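The same site in two structures of inositol 2-dehydrogenase/D-chiro-inositol 3-dehydrogenase from Lactobacillus casei, which oxidises myo-inositol and D-chiro-inositol to their keto forms, 2-keto-myo-inositol and 1-keto-D-chiro-inositol: PDB 4MIE (chain A, 2.00 Å), residues G18-G23 and A44-D49, and PDB 4MIN (chain B, 1.60 Å), residues G18-G23 and A44-D49. Both blocks share one frame: the second was fitted to the first on N, CA, C and O of the twelve residues, RMSD 0.21 Å. Numbering follows each deposited sequence.

Structure 1 (4MIE); sequences GVIGTG and AVTDID.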
# COMPACT_ATOMS: atom_id res chain seq x y z
N GLY A 18 26.02 -17.51 -29.63
CA GLY A 18 27.02 -16.48 -29.63
C GLY A 18 26.47 -15.16 -29.10
O GLY A 18 25.37 -14.77 -29.44
N VAL A 19 27.24 -14.48 -28.28
CA VAL A 19 26.77 -13.24 -27.69
C VAL A 19 27.63 -12.06 -28.10
O VAL A 19 28.81 -12.01 -27.81
CB VAL A 19 26.58 -13.36 -26.15
CG1 VAL A 19 26.18 -12.04 -25.54
CG2 VAL A 19 25.59 -14.42 -25.80
N ILE A 20 27.03 -11.11 -28.78
CA ILE A 20 27.71 -9.92 -29.23
C ILE A 20 27.40 -8.72 -28.34
O ILE A 20 26.35 -8.13 -28.44
CB ILE A 20 27.34 -9.59 -30.66
CG1 ILE A 20 27.65 -10.78 -31.55
CG2 ILE A 20 28.07 -8.38 -31.12
CD1 ILE A 20 26.95 -10.75 -32.82
N GLY A 21 28.35 -8.38 -27.49
CA GLY A 21 28.16 -7.36 -26.49
C GLY A 21 28.06 -7.94 -25.10
O GLY A 21 27.15 -8.67 -24.79
N THR A 22 29.03 -7.63 -24.26
CA THR A 22 29.06 -8.18 -22.92
C THR A 22 29.11 -7.11 -21.87
O THR A 22 29.91 -7.17 -20.96
CB THR A 22 30.22 -9.17 -22.72
OG1 THR A 22 31.47 -8.53 -22.96
CG2 THR A 22 30.07 -10.34 -23.64
N GLY A 23 28.23 -6.14 -22.01
CA GLY A 23 27.99 -5.17 -20.98
C GLY A 23 27.06 -5.76 -19.95
O GLY A 23 26.94 -6.96 -19.86
N ALA A 44 30.40 -18.75 -27.72
CA ALA A 44 31.21 -17.66 -28.25
C ALA A 44 30.74 -16.29 -27.80
O ALA A 44 29.56 -16.06 -27.67
CB ALA A 44 31.27 -17.74 -29.74
N VAL A 45 31.67 -15.38 -27.57
CA VAL A 45 31.36 -14.00 -27.28
C VAL A 45 32.26 -13.01 -27.99
O VAL A 45 33.29 -13.38 -28.49
CB VAL A 45 31.44 -13.67 -25.78
CG1 VAL A 45 30.55 -14.55 -24.97
CG2 VAL A 45 32.86 -13.75 -25.30
N THR A 46 31.85 -11.75 -27.99
CA THR A 46 32.68 -10.63 -28.41
C THR A 46 32.17 -9.29 -27.85
O THR A 46 31.01 -9.16 -27.52
CB THR A 46 32.82 -10.56 -29.93
OG1 THR A 46 33.78 -9.57 -30.29
CG2 THR A 46 31.52 -10.24 -30.54
N ASP A 47 33.06 -8.33 -27.73
CA ASP A 47 32.73 -6.99 -27.27
C ASP A 47 33.80 -6.04 -27.78
O ASP A 47 34.92 -6.45 -27.99
CB ASP A 47 32.64 -6.95 -25.74
CG ASP A 47 32.00 -5.67 -25.21
OD1 ASP A 47 30.78 -5.61 -25.06
OD2 ASP A 47 32.73 -4.72 -24.95
N ILE A 48 33.45 -4.78 -27.98
CA ILE A 48 34.45 -3.81 -28.42
C ILE A 48 35.60 -3.70 -27.44
O ILE A 48 36.68 -3.32 -27.80
CB ILE A 48 33.85 -2.41 -28.68
CG1 ILE A 48 33.32 -1.81 -27.39
CG2 ILE A 48 32.78 -2.49 -29.69
CD1 ILE A 48 32.57 -0.53 -27.58
N ASP A 49 35.34 -4.06 -26.19
CA ASP A 49 36.34 -4.10 -25.16
C ASP A 49 36.68 -5.55 -24.88
O ASP A 49 35.95 -6.22 -24.18
CB ASP A 49 35.78 -3.42 -23.91
CG ASP A 49 36.69 -3.51 -22.70
OD1 ASP A 49 37.74 -4.14 -22.75
OD2 ASP A 49 36.31 -2.94 -21.68
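Asp47 reaches across to Thr22 where two neighbouring parallel strands, 15-20 and 40-46, run out; with helix 24-35 they form the first beta-alpha-beta unit of the Rossmann domain. With its CG anti to the backbone N (chi1 -168°), Asp47 sets CB 3.4 Å from Thr22 OG1. Further out, OD1 accepts from Thr22 N at 2.8 Å, met on the anti side, 27° out of the carboxylate plane. OD2 takes Asp49 N at 3.0 Å, an Asx turn, so two backbone amides hold the carboxylate. At the backbone angles of Gly21 a CB would be jammed against the carbonyl O of Ile20, so a residue without one suits the place. Back along the strands, Gly21 N bonds to Thr46 O at 2.8 Å. Ile20 CG2 lies alongside Thr46 CG2, 4.0 Å away, methyls filling one sheet face, while Tyr67 O satisfies Thr46 OG1. Thr22 CG2 meets apolar Val45 at CB, 4.2 Å away.

Comparison
The difference lies in the bound group: NAD is present in 4MIN alone, where it touches Ile20(B), Gly21(B), Gly23(B), Asp47(B) and Ile48(B). In 4MIE, the apo entry, protein atoms from beyond the two segments reach into part of that place. Asp47(B) gains a ribose partner, with NAD O2B donating to Asp47(B) OD1 at 3.1 Å, a bond that the apo site lacks. Gly23(B), without a side chain, lets its backbone N come to 3.5 Å from NAD C4B, a neighbour that Gly23(A) does not have. Ile20(B) and Asp47(B), which touch the cofactor, keep the places of Ile20(A) and Asp47(A), as do Val19(A), Thr22(A), Val45(A) and Thr46(A) and their counterparts; the CA atoms coincide within the error. The carboxylate is held by the backbone N of Thr22(A) and Asp49(A), and likewise of Thr22(B) and Asp49(B), consistent with a carboxylate already in position without the cofactor. Thr22(A) N to Asp47(A) OD1 and Thr22(B) N to Asp47(B) OD2 are both 2.8 Å, the latter with OD2 less surely placed.

Structure 2 (4MIN); sequences GVIGTG and AVTDID. With NAD (nicotinamide-adenine-dinucleotide), chain C.
Asp47 meets Thr22 beside the adenosine ribose of NAD. With its CG anti to the backbone N (chi1 -163°), Asp47 sets CB 3.6 Å from Thr22 OG1. Further out, OD2 accepts from Thr22 N at 2.8 Å, though its place is doubtful, since the model sets it too close to the ribose. OD1 takes Asp49 N at 2.7 Å, an Asx turn, and NAD O2B at 3.1 Å; an acid ending the second strand suits the adenosine ribose hydroxyls, as in many NAD-binding Rossmann folds. At Gly21's backbone angles a CB would be jammed against Ile20 O; on Gly23 one would strike NAD O5B. Gly21 N bonds to Thr46 O at 2.9 Å. Ile20 CG2 lies alongside Thr46 CG2, 3.7 Å away, methyls filling one sheet face, and 3.8 Å from NAD C2A; Tyr67 O satisfies Thr46 OG1. Thr22 CG2 meets apolar Val45 at CB, 3.9 Å away.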
# COMPACT_ATOMS: atom_id res chain seq x y z
N GLY B 18 26.05 -17.45 -29.58
CA GLY B 18 27.07 -16.42 -29.55
C GLY B 18 26.53 -15.10 -29.00
O GLY B 18 25.47 -14.74 -29.34
N VAL B 19 27.27 -14.42 -28.16
CA VAL B 19 26.82 -13.13 -27.65
C VAL B 19 27.73 -11.98 -28.07
O VAL B 19 28.88 -11.99 -27.82
CB VAL B 19 26.68 -13.10 -26.14
CG1 VAL B 19 26.03 -11.84 -25.71
CG2 VAL B 19 25.89 -14.28 -25.63
N ILE B 20 27.12 -11.01 -28.72
CA ILE B 20 27.77 -9.80 -29.17
C ILE B 20 27.36 -8.63 -28.28
O ILE B 20 26.24 -8.14 -28.34
CB ILE B 20 27.40 -9.51 -30.58
CG1 ILE B 20 27.55 -10.75 -31.43
CG2 ILE B 20 28.24 -8.39 -31.09
CD1 ILE B 20 27.04 -10.66 -32.73
N GLY B 21 28.30 -8.24 -27.45
CA GLY B 21 28.12 -7.18 -26.50
C GLY B 21 27.99 -7.82 -25.16
O GLY B 21 26.96 -8.37 -24.85
N THR B 22 29.04 -7.78 -24.37
CA THR B 22 29.03 -8.40 -23.07
C THR B 22 29.07 -7.37 -21.93
O THR B 22 29.92 -7.42 -21.08
CB THR B 22 30.15 -9.45 -22.89
OG1 THR B 22 31.40 -8.82 -23.01
CG2 THR B 22 30.06 -10.50 -23.96
N GLY B 23 28.12 -6.46 -21.96
CA GLY B 23 27.99 -5.44 -20.95
C GLY B 23 26.99 -5.85 -19.89
O GLY B 23 26.91 -6.99 -19.58
N ALA B 44 30.43 -18.65 -27.54
CA ALA B 44 31.20 -17.56 -28.15
C ALA B 44 30.73 -16.19 -27.71
O ALA B 44 29.56 -15.95 -27.59
CB ALA B 44 31.11 -17.61 -29.58
N VAL B 45 31.68 -15.29 -27.54
CA VAL B 45 31.36 -13.91 -27.23
C VAL B 45 32.22 -12.97 -28.01
O VAL B 45 33.25 -13.35 -28.50
CB VAL B 45 31.61 -13.58 -25.76
CG1 VAL B 45 30.72 -14.37 -24.87
CG2 VAL B 45 33.02 -13.81 -25.38
N THR B 46 31.76 -11.74 -28.13
CA THR B 46 32.62 -10.68 -28.59
C THR B 46 32.15 -9.35 -28.03
O THR B 46 30.98 -9.10 -27.93
CB THR B 46 32.75 -10.63 -30.12
OG1 THR B 46 33.82 -9.77 -30.51
CG2 THR B 46 31.51 -10.19 -30.77
N ASP B 47 33.11 -8.50 -27.71
CA ASP B 47 32.83 -7.13 -27.31
C ASP B 47 33.95 -6.21 -27.90
O ASP B 47 35.03 -6.67 -28.11
CB ASP B 47 32.85 -7.08 -25.81
CG ASP B 47 32.20 -5.86 -25.25
OD1 ASP B 47 32.82 -4.82 -25.21
OD2 ASP B 47 31.06 -5.95 -24.83
N ILE B 48 33.67 -4.94 -28.17
CA ILE B 48 34.73 -4.04 -28.57
C ILE B 48 35.64 -3.74 -27.43
O ILE B 48 36.78 -3.34 -27.65
CB ILE B 48 34.25 -2.72 -29.14
CG1 ILE B 48 33.43 -1.95 -28.10
CG2 ILE B 48 33.53 -2.92 -30.41
CD1 ILE B 48 32.77 -0.77 -28.64
N ASP B 49 35.17 -3.92 -26.22
CA ASP B 49 36.06 -3.94 -25.10
C ASP B 49 36.49 -5.36 -24.83
O ASP B 49 35.94 -6.09 -24.05
CB ASP B 49 35.51 -3.19 -23.88
CG ASP B 49 36.29 -3.45 -22.61
OD1 ASP B 49 37.35 -4.04 -22.66
OD2 ASP B 49 35.83 -3.08 -21.54
PA NAD C . 26.24 -1.44 -22.04
O1A NAD C . 26.81 -0.16 -22.27
O2A NAD C . 26.43 -1.83 -20.70
O5B NAD C . 26.80 -2.61 -22.85
C5B NAD C . 27.07 -2.94 -24.17
C4B NAD C . 28.41 -3.66 -24.05
O4B NAD C . 28.43 -3.18 -25.44
C3B NAD C . 29.85 -3.17 -23.83
O3B NAD C . 30.71 -4.10 -23.60
C2B NAD C . 29.95 -2.35 -25.09
O2B NAD C . 31.31 -2.11 -25.28
C1B NAD C . 29.68 -3.50 -26.04
N9A NAD C . 29.69 -3.02 -27.46
C8A NAD C . 29.38 -1.83 -27.85
N7A NAD C . 29.39 -1.75 -29.15
C5A NAD C . 29.70 -2.92 -29.60
C6A NAD C . 29.87 -3.41 -30.83
N6A NAD C . 29.71 -2.65 -31.85
N1A NAD C . 30.17 -4.67 -31.05
C2A NAD C . 30.36 -5.46 -30.01
N3A NAD C . 30.20 -4.95 -28.74
C4A NAD C . 29.88 -3.69 -28.56
O3 NAD C . 24.74 -1.28 -22.24
PN NAD C . 23.56 -2.25 -21.76
O1N NAD C . 22.77 -1.66 -20.72
O2N NAD C . 24.10 -3.53 -21.52
O5D NAD C . 22.72 -2.31 -22.98
C5D NAD C . 22.84 -3.29 -24.02
C4D NAD C . 21.86 -3.06 -25.17
O4D NAD C . 20.94 -3.24 -24.02
C3D NAD C . 21.03 -1.83 -25.60
O3D NAD C . 20.43 -1.92 -26.82
C2D NAD C . 20.22 -1.71 -24.32
O2D NAD C . 19.21 -0.88 -24.70
C1D NAD C . 19.62 -3.07 -24.36
N1N NAD C . 18.74 -3.23 -23.15
C2N NAD C . 17.44 -3.71 -23.11
C3N NAD C . 16.72 -3.85 -21.92
C7N NAD C . 15.36 -4.26 -21.91
O7N NAD C . 14.64 -3.99 -20.97
N7N NAD C . 14.92 -4.73 -23.04
C4N NAD C . 17.35 -3.48 -20.75
C5N NAD C . 18.67 -3.05 -20.75
C6N NAD C . 19.32 -2.94 -21.96